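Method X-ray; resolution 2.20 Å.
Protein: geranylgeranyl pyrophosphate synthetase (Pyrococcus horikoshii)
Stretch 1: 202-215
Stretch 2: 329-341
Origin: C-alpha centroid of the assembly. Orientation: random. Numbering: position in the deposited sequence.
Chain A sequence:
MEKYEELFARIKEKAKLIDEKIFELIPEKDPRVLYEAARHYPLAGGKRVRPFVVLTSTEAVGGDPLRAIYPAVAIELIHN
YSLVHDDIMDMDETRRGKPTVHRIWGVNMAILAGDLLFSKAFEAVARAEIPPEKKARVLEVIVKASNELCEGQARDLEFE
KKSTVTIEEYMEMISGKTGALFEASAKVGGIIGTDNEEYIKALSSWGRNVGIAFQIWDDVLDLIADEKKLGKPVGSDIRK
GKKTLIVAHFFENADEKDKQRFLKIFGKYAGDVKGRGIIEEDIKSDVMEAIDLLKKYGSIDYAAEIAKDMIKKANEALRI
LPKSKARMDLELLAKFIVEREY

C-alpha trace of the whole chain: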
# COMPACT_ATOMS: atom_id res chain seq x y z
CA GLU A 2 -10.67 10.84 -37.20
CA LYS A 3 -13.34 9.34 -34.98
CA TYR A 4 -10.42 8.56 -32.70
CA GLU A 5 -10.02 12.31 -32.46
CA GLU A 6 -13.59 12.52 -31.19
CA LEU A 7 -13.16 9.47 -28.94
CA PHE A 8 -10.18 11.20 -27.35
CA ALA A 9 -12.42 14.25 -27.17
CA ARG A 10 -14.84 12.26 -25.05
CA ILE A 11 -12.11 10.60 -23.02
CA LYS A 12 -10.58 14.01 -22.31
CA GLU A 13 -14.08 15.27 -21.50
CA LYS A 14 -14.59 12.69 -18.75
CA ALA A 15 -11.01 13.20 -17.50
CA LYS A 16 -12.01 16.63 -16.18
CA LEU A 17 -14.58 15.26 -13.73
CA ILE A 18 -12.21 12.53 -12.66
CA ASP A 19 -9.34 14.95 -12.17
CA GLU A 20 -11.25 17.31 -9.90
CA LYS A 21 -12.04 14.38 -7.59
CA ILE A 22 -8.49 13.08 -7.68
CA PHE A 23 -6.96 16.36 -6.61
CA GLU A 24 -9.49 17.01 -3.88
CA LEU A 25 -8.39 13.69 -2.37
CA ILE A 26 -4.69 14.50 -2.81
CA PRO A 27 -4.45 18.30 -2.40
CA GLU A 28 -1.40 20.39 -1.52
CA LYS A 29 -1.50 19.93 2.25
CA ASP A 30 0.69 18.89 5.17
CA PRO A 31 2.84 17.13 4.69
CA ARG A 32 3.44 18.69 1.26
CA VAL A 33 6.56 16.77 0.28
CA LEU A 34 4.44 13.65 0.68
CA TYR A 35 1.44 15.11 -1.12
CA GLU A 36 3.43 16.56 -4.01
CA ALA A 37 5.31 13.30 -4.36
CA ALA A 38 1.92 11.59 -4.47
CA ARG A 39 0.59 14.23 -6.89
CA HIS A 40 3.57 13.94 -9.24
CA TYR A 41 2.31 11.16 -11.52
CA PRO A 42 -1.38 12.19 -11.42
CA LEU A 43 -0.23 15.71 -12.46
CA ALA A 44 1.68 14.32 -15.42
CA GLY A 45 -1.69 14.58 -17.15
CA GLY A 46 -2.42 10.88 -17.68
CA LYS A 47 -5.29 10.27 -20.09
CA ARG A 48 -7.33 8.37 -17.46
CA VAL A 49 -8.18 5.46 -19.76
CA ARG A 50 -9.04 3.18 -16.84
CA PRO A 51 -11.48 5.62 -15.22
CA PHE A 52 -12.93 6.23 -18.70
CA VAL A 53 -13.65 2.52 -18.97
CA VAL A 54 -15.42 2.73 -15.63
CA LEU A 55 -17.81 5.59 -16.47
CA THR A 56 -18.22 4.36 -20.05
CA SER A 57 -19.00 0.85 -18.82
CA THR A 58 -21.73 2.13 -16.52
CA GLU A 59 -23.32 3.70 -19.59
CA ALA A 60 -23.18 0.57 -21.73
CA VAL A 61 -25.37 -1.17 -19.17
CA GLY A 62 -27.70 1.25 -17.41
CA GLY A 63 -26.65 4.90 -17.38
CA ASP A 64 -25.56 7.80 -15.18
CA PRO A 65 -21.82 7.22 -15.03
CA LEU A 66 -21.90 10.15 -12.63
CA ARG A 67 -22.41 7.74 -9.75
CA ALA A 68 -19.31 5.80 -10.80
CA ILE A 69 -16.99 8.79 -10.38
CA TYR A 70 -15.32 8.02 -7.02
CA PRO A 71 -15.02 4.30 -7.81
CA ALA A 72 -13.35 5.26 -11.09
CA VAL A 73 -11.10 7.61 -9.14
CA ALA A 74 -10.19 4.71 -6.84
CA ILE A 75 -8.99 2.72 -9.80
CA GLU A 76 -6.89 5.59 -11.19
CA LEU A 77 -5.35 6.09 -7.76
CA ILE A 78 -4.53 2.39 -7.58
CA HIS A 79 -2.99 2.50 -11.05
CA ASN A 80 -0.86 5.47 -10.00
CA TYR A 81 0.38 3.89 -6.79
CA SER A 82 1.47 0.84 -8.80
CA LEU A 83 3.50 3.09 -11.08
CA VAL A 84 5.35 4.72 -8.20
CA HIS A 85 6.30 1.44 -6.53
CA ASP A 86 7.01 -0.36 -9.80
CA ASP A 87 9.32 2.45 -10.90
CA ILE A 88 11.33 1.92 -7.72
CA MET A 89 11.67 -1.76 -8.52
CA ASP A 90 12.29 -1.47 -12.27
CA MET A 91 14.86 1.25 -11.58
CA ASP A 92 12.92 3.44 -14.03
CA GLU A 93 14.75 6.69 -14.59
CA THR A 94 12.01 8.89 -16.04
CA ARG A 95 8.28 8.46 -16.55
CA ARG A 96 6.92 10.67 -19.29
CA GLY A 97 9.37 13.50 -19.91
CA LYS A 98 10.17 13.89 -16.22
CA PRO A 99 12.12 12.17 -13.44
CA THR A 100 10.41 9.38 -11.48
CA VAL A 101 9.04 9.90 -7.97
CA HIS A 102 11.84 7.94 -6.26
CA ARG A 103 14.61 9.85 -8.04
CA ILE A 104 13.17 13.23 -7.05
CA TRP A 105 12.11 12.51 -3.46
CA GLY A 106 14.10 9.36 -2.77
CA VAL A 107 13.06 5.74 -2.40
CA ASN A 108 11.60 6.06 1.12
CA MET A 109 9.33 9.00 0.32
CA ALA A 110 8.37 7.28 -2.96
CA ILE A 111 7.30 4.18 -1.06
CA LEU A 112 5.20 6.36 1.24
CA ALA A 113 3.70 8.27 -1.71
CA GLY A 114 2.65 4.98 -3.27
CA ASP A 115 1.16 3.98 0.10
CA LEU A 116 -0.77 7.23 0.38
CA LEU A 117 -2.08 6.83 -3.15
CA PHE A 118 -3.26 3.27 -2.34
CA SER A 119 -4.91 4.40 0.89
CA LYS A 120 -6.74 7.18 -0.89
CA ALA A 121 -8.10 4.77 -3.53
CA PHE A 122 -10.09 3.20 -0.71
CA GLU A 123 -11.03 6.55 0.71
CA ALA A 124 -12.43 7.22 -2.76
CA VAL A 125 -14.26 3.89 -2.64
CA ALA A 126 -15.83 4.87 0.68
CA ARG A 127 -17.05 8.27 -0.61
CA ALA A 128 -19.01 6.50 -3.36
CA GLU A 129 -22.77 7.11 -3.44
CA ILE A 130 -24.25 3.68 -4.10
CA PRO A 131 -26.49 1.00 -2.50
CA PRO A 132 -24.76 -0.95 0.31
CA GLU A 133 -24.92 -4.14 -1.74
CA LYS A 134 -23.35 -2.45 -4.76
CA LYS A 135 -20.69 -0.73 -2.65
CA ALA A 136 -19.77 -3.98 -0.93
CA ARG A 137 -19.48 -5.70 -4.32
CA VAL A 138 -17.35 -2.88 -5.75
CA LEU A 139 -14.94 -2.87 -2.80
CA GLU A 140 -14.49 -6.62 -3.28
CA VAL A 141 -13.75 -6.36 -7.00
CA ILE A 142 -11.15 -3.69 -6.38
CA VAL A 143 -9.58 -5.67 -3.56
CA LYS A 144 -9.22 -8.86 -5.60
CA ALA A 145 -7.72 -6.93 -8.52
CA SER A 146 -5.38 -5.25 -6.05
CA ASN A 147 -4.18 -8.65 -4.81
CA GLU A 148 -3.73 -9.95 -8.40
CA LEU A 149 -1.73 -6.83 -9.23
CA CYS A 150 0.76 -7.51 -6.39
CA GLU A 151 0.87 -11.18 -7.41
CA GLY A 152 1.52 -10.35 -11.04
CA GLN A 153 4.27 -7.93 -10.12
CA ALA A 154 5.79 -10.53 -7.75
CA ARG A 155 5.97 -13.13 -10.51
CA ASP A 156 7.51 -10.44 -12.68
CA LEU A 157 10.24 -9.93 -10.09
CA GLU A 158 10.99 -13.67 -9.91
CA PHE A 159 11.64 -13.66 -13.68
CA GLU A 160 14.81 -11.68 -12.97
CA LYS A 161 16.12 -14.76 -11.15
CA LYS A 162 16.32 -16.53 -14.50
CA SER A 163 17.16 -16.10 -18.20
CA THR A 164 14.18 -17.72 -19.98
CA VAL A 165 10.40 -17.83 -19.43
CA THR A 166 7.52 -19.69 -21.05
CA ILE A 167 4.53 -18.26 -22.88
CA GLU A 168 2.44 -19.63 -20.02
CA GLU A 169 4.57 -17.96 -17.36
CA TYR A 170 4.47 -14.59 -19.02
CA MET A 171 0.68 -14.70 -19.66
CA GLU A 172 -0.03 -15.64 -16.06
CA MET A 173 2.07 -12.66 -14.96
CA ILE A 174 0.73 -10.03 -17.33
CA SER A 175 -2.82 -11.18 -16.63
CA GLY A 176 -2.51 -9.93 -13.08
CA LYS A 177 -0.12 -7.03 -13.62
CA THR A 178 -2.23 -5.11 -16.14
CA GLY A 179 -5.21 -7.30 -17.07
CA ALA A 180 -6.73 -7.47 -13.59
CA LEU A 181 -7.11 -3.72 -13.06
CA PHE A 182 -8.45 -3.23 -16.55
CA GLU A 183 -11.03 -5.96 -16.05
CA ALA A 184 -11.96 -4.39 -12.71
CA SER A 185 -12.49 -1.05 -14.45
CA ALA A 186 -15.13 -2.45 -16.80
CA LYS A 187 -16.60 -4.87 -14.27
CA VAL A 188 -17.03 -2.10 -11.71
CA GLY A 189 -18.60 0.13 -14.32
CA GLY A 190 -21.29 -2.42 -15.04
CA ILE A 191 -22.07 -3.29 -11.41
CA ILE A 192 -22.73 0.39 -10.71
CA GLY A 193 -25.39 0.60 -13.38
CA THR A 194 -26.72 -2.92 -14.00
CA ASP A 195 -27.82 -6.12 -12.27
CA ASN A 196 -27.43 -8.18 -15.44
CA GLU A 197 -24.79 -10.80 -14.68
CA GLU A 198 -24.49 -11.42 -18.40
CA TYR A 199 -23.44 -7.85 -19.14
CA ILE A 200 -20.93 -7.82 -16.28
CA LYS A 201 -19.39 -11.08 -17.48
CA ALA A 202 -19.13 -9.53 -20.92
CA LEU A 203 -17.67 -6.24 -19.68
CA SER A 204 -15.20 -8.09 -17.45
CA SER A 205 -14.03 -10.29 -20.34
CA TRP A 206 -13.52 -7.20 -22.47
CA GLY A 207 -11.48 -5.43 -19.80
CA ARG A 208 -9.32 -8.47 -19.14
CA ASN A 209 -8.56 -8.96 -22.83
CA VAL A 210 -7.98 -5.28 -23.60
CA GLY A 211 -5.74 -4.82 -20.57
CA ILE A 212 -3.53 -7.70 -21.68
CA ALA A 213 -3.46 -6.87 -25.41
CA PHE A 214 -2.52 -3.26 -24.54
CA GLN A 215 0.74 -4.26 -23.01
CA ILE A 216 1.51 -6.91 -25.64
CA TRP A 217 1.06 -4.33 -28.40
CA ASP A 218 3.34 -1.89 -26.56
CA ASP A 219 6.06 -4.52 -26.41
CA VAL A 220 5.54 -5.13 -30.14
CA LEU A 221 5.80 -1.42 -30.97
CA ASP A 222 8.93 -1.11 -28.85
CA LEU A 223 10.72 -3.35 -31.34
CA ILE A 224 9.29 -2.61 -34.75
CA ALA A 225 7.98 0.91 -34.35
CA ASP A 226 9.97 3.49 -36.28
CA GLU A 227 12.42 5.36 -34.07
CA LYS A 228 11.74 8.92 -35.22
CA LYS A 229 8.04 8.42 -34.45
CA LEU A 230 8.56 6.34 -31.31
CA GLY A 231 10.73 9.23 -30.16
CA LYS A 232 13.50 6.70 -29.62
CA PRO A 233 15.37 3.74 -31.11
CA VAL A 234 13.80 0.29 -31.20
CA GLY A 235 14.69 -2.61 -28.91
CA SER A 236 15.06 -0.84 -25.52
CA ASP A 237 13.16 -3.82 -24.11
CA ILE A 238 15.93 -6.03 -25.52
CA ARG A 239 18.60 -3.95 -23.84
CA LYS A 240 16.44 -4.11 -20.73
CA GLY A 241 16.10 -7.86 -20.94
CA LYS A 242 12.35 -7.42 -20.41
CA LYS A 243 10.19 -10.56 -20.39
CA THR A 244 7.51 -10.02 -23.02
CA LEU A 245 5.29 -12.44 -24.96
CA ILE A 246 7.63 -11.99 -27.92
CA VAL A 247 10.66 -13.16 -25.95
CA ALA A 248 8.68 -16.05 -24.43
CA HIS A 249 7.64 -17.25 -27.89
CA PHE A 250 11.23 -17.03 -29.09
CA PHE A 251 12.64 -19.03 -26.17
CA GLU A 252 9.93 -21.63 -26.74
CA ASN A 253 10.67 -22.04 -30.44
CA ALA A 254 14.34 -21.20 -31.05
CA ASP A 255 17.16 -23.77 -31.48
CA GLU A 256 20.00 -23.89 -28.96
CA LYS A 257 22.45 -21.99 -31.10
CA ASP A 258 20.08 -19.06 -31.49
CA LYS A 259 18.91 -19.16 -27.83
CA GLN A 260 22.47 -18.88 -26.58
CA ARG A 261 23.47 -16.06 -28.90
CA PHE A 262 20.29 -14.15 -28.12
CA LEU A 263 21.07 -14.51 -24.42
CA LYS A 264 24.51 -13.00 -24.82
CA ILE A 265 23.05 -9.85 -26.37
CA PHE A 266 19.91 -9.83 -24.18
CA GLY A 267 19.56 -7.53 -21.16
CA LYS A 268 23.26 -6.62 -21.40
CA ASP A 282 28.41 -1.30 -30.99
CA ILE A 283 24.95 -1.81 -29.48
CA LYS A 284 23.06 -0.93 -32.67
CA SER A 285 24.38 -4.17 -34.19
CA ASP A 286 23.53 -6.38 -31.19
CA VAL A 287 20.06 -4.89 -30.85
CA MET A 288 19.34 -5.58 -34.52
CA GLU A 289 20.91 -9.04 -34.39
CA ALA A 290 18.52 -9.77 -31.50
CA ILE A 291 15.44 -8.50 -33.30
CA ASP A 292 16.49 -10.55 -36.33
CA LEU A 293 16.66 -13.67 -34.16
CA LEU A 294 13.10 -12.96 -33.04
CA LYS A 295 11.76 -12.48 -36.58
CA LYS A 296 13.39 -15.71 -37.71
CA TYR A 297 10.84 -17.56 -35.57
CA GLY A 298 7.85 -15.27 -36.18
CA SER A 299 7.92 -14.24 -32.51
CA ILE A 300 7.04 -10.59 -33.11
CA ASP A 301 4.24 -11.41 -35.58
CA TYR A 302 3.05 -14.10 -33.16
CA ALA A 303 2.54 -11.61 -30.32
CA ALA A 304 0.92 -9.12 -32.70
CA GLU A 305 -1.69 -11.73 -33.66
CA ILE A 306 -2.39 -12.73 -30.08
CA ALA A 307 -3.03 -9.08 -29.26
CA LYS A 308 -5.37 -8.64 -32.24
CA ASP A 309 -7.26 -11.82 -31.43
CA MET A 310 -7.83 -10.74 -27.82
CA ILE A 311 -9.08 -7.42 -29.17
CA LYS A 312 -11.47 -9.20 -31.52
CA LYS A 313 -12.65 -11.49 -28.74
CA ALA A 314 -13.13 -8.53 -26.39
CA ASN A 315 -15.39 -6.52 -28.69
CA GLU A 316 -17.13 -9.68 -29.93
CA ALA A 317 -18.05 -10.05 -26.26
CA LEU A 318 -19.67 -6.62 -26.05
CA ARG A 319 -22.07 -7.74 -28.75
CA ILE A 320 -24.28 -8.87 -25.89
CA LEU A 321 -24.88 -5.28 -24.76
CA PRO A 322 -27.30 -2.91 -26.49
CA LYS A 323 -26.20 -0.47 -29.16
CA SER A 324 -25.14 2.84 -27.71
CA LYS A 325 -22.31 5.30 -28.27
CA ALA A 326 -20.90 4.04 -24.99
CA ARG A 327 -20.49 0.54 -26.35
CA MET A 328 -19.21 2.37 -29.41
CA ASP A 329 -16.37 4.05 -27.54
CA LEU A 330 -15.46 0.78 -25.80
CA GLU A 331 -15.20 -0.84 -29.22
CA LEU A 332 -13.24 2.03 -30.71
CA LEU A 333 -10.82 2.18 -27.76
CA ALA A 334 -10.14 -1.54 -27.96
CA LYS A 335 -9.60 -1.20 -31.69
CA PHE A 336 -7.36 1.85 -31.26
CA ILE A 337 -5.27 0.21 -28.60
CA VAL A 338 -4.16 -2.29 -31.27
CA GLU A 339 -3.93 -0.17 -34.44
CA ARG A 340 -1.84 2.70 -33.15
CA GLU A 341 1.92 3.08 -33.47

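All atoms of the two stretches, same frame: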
# COMPACT_ATOMS: atom_id res chain seq x y z
N ALA A 202 -19.59 -9.96 -19.61
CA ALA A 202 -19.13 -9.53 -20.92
C ALA A 202 -18.18 -8.34 -20.81
O ALA A 202 -17.18 -8.23 -21.51
CB ALA A 202 -20.36 -9.16 -21.74
N LEU A 203 -18.50 -7.42 -19.91
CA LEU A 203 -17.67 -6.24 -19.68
C LEU A 203 -16.33 -6.67 -19.10
O LEU A 203 -15.28 -6.21 -19.54
CB LEU A 203 -18.37 -5.28 -18.72
CG LEU A 203 -19.48 -4.42 -19.34
CD1 LEU A 203 -20.21 -3.64 -18.25
CD2 LEU A 203 -18.87 -3.47 -20.37
N SER A 204 -16.39 -7.56 -18.11
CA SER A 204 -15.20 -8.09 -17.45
C SER A 204 -14.25 -8.74 -18.45
O SER A 204 -13.04 -8.50 -18.41
CB SER A 204 -15.60 -9.12 -16.40
OG SER A 204 -16.63 -8.63 -15.56
N SER A 205 -14.81 -9.57 -19.33
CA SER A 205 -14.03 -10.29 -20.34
C SER A 205 -13.36 -9.34 -21.32
O SER A 205 -12.27 -9.60 -21.82
CB SER A 205 -14.94 -11.25 -21.10
OG SER A 205 -15.91 -10.52 -21.83
N TRP A 206 -14.05 -8.24 -21.60
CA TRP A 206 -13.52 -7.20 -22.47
C TRP A 206 -12.36 -6.44 -21.82
O TRP A 206 -11.37 -6.09 -22.45
CB TRP A 206 -14.66 -6.23 -22.80
CG TRP A 206 -14.17 -5.13 -23.65
CD1 TRP A 206 -14.16 -5.07 -25.06
CD2 TRP A 206 -13.66 -3.85 -23.19
NE1 TRP A 206 -13.70 -3.89 -25.54
CE2 TRP A 206 -13.36 -3.08 -24.34
CE3 TRP A 206 -13.42 -3.31 -21.92
CZ2 TRP A 206 -12.84 -1.81 -24.20
CZ3 TRP A 206 -12.90 -2.03 -21.79
CH2 TRP A 206 -12.61 -1.28 -22.94
N GLY A 207 -12.53 -6.14 -20.52
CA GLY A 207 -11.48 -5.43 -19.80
C GLY A 207 -10.22 -6.28 -19.66
O GLY A 207 -9.09 -5.84 -19.85
N ARG A 208 -10.44 -7.55 -19.28
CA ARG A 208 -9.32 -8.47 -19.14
C ARG A 208 -8.50 -8.55 -20.43
O ARG A 208 -7.28 -8.44 -20.44
CB ARG A 208 -9.89 -9.85 -18.80
CG ARG A 208 -8.83 -10.79 -18.23
CD ARG A 208 -8.09 -10.17 -17.04
NE ARG A 208 -7.63 -11.22 -16.12
CZ ARG A 208 -7.99 -11.11 -14.83
NH1 ARG A 208 -8.75 -10.10 -14.44
NH2 ARG A 208 -7.54 -12.00 -13.94
N ASN A 209 -9.22 -8.79 -21.54
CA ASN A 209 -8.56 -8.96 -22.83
C ASN A 209 -7.88 -7.68 -23.31
O ASN A 209 -6.80 -7.69 -23.89
CB ASN A 209 -9.62 -9.39 -23.84
CG ASN A 209 -9.75 -10.89 -23.82
OD1 ASN A 209 -8.85 -11.63 -24.21
ND2 ASN A 209 -10.92 -11.35 -23.34
N VAL A 210 -8.54 -6.54 -23.14
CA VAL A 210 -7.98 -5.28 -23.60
C VAL A 210 -6.74 -4.95 -22.76
O VAL A 210 -5.70 -4.58 -23.30
CB VAL A 210 -9.01 -4.14 -23.49
CG1 VAL A 210 -8.34 -2.79 -23.67
CG2 VAL A 210 -10.07 -4.32 -24.55
N GLY A 211 -6.86 -5.10 -21.45
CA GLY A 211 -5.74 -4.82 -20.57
C GLY A 211 -4.50 -5.59 -20.97
O GLY A 211 -3.39 -5.04 -21.01
N ILE A 212 -4.66 -6.87 -21.29
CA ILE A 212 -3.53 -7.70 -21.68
C ILE A 212 -2.99 -7.34 -23.07
O ILE A 212 -1.78 -7.16 -23.23
CB ILE A 212 -3.90 -9.20 -21.62
CG1 ILE A 212 -3.98 -9.64 -20.15
CG2 ILE A 212 -2.87 -10.04 -22.35
CD1 ILE A 212 -4.37 -11.09 -19.94
N ALA A 213 -3.87 -7.20 -24.05
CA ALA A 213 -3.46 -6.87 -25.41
C ALA A 213 -2.74 -5.53 -25.52
O ALA A 213 -1.84 -5.37 -26.34
CB ALA A 213 -4.67 -6.89 -26.34
N PHE A 214 -3.15 -4.56 -24.71
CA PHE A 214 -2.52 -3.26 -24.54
C PHE A 214 -1.00 -3.40 -24.45
O PHE A 214 -0.25 -2.89 -25.28
CB PHE A 214 -3.06 -2.62 -23.27
CG PHE A 214 -2.33 -1.34 -22.99
CD1 PHE A 214 -2.38 -0.31 -23.92
CD2 PHE A 214 -1.64 -1.18 -21.80
CE1 PHE A 214 -1.73 0.89 -23.65
CE2 PHE A 214 -0.98 0.02 -21.54
CZ PHE A 214 -1.03 1.06 -22.47
N GLN A 215 -0.66 -4.07 -23.35
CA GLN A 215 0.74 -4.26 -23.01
C GLN A 215 1.48 -5.04 -24.09
O GLN A 215 2.59 -4.68 -24.47
CB GLN A 215 0.86 -4.97 -21.66
CG GLN A 215 2.30 -5.03 -21.15
CD GLN A 215 2.90 -3.64 -21.04
OE1 GLN A 215 2.40 -2.79 -20.30
NE2 GLN A 215 3.97 -3.38 -21.80
N ASP A 329 -17.68 3.63 -28.01
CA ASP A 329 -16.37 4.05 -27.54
C ASP A 329 -15.53 2.88 -27.03
O ASP A 329 -14.33 2.81 -27.29
CB ASP A 329 -16.51 5.11 -26.45
CG ASP A 329 -17.15 6.39 -26.96
OD1 ASP A 329 -16.82 6.82 -28.09
OD2 ASP A 329 -17.98 6.97 -26.23
N LEU A 330 -16.17 1.95 -26.32
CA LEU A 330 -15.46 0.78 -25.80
C LEU A 330 -14.95 -0.08 -26.94
O LEU A 330 -13.95 -0.79 -26.79
CB LEU A 330 -16.37 -0.05 -24.89
CG LEU A 330 -16.83 0.57 -23.57
CD1 LEU A 330 -17.61 -0.47 -22.78
CD2 LEU A 330 -15.62 1.04 -22.76
N GLU A 331 -15.64 -0.05 -28.07
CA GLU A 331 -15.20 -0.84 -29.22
C GLU A 331 -14.09 -0.09 -29.94
O GLU A 331 -13.12 -0.69 -30.39
CB GLU A 331 -16.36 -1.10 -30.18
CG GLU A 331 -17.20 -2.31 -29.82
CD GLU A 331 -18.25 -2.62 -30.87
OE1 GLU A 331 -18.59 -1.72 -31.66
OE2 GLU A 331 -18.73 -3.78 -30.90
N LEU A 332 -14.25 1.22 -30.05
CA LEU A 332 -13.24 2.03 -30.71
C LEU A 332 -11.92 1.99 -29.93
O LEU A 332 -10.86 1.77 -30.51
CB LEU A 332 -13.72 3.47 -30.87
CG LEU A 332 -14.74 3.73 -31.98
CD1 LEU A 332 -15.03 5.22 -32.11
CD2 LEU A 332 -14.19 3.19 -33.29
N LEU A 333 -12.01 2.20 -28.62
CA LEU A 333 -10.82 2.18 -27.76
C LEU A 333 -10.06 0.88 -27.94
O LEU A 333 -8.86 0.88 -28.22
CB LEU A 333 -11.24 2.34 -26.30
CG LEU A 333 -10.15 2.38 -25.23
CD1 LEU A 333 -9.24 3.59 -25.42
CD2 LEU A 333 -10.82 2.43 -23.87
N ALA A 334 -10.77 -0.24 -27.80
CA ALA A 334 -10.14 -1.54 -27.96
C ALA A 334 -9.47 -1.66 -29.32
O ALA A 334 -8.38 -2.22 -29.44
CB ALA A 334 -11.17 -2.64 -27.79
N LYS A 335 -10.13 -1.13 -30.34
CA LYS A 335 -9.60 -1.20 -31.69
C LYS A 335 -8.40 -0.26 -31.85
O LYS A 335 -7.44 -0.57 -32.54
CB LYS A 335 -10.69 -0.87 -32.71
CG LYS A 335 -10.56 -1.62 -34.02
CD LYS A 335 -11.58 -1.14 -35.05
CE LYS A 335 -11.38 -1.85 -36.40
NZ LYS A 335 -12.32 -1.36 -37.46
N PHE A 336 -8.47 0.90 -31.19
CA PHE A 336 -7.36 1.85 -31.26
C PHE A 336 -6.13 1.27 -30.58
O PHE A 336 -5.00 1.36 -31.06
CB PHE A 336 -7.79 3.12 -30.53
CG PHE A 336 -6.62 4.05 -30.38
CD1 PHE A 336 -6.18 4.79 -31.48
CD2 PHE A 336 -6.01 4.21 -29.14
CE1 PHE A 336 -5.14 5.69 -31.33
CE2 PHE A 336 -4.97 5.12 -29.01
CZ PHE A 336 -4.52 5.86 -30.10
N ILE A 337 -6.37 0.71 -29.39
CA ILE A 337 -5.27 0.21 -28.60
C ILE A 337 -4.38 -0.78 -29.37
O ILE A 337 -3.28 -1.11 -28.97
CB ILE A 337 -5.87 -0.45 -27.37
CG1 ILE A 337 -5.98 0.57 -26.24
CG2 ILE A 337 -4.96 -1.60 -26.90
CD1 ILE A 337 -6.66 -0.01 -25.00
N VAL A 338 -4.92 -1.29 -30.51
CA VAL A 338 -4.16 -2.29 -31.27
C VAL A 338 -3.79 -1.85 -32.70
O VAL A 338 -3.17 -2.59 -33.46
CB VAL A 338 -4.95 -3.60 -31.32
CG1 VAL A 338 -6.19 -3.43 -32.20
CG2 VAL A 338 -4.08 -4.71 -31.88
N GLU A 339 -4.21 -0.63 -33.08
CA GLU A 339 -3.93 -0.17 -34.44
C GLU A 339 -2.88 0.95 -34.48
O GLU A 339 -2.29 1.25 -35.51
CB GLU A 339 -5.24 0.31 -35.08
CG GLU A 339 -6.01 -0.82 -35.77
CD GLU A 339 -7.22 -0.24 -36.45
OE1 GLU A 339 -7.76 0.74 -35.95
OE2 GLU A 339 -7.61 -0.76 -37.50
N ARG A 340 -2.75 1.57 -33.29
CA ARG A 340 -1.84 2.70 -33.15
C ARG A 340 -0.38 2.28 -33.37
O ARG A 340 -0.03 1.11 -33.47
CB ARG A 340 -1.99 3.24 -31.73
CG ARG A 340 -1.39 2.28 -30.69
CD ARG A 340 -1.65 2.74 -29.25
NE ARG A 340 -1.71 1.59 -28.34
CZ ARG A 340 -0.60 1.28 -27.66
NH1 ARG A 340 0.50 2.00 -27.81
NH2 ARG A 340 -0.60 0.24 -26.82
N GLU A 341 0.48 3.31 -33.48
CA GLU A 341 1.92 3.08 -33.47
C GLU A 341 2.60 3.92 -32.39
O GLU A 341 1.96 4.64 -31.63
CB GLU A 341 2.51 3.42 -34.84
CG GLU A 341 4.00 3.79 -34.76
CD GLU A 341 4.77 3.08 -35.86
OE1 GLU A 341 4.28 2.08 -36.36
OE2 GLU A 341 5.84 3.55 -36.23

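The contact joins two segments far apart in sequence. Helix 202-215 and the helix that opens the second stretch run in roughly the same direction, with 25° between their axes and a closest approach of 10.4 Å. Together the two stretches bury 456 Å².

Apolar packing makes up most of the contact. Leu-203, Trp-206, Val-210 and Phe-214 recur every three or four residues, so they line one side of their helix. Leu-330, Leu-333, Ala-334 and Ile-337 meet them from the other stretch. Leu-203 CD2 lies 4.0 Å from Leu-330 CD1. Val-210 is the central link: its CG2 is 3.8 Å from Ala-334 CB, and its CG1 is 3.5 Å from Ile-337 CD1. The small Ala-334 side chain sits where the backbones are close, with Val-210 CA 6.1 Å from Ala-334 CA. A similar approach follows at Phe-214 CA and Ile-337 CA, 6.0 Å apart.

Two aromatic rings extend the packing. Trp-206 has the largest area covered, 92 Å². Trp-206 CH2 lies 3.8 Å from Leu-330 CD2 and 4.2 Å from Leu-333 CD2, the latter at the ring edge. Trp-206 CZ2 is 4.0 Å from Ala-334 CB. The ring edge also meets the backbone: Trp-206 CZ2 is 3.0 Å from Leu-330 O. Phe-214 presents its ring edge to Ile-337, with Phe-214 CD1 4.1 Å from Ile-337 CG2.

Polar groups contribute little across the contact. No clear hydrogen bond links the stretches. Trp-206 NE1 is hydrogen-bonded elsewhere in the structure. Arg-340 NH2 approaches Phe-214 CE1 at 3.4 Å, but the guanidinium and ring meet obliquely. Within its own stretch, Arg-340 NE makes a weak hydrogen bond to Ile-337 O at 3.2 Å, which ties the arginine back to the residue that packs on Phe-214.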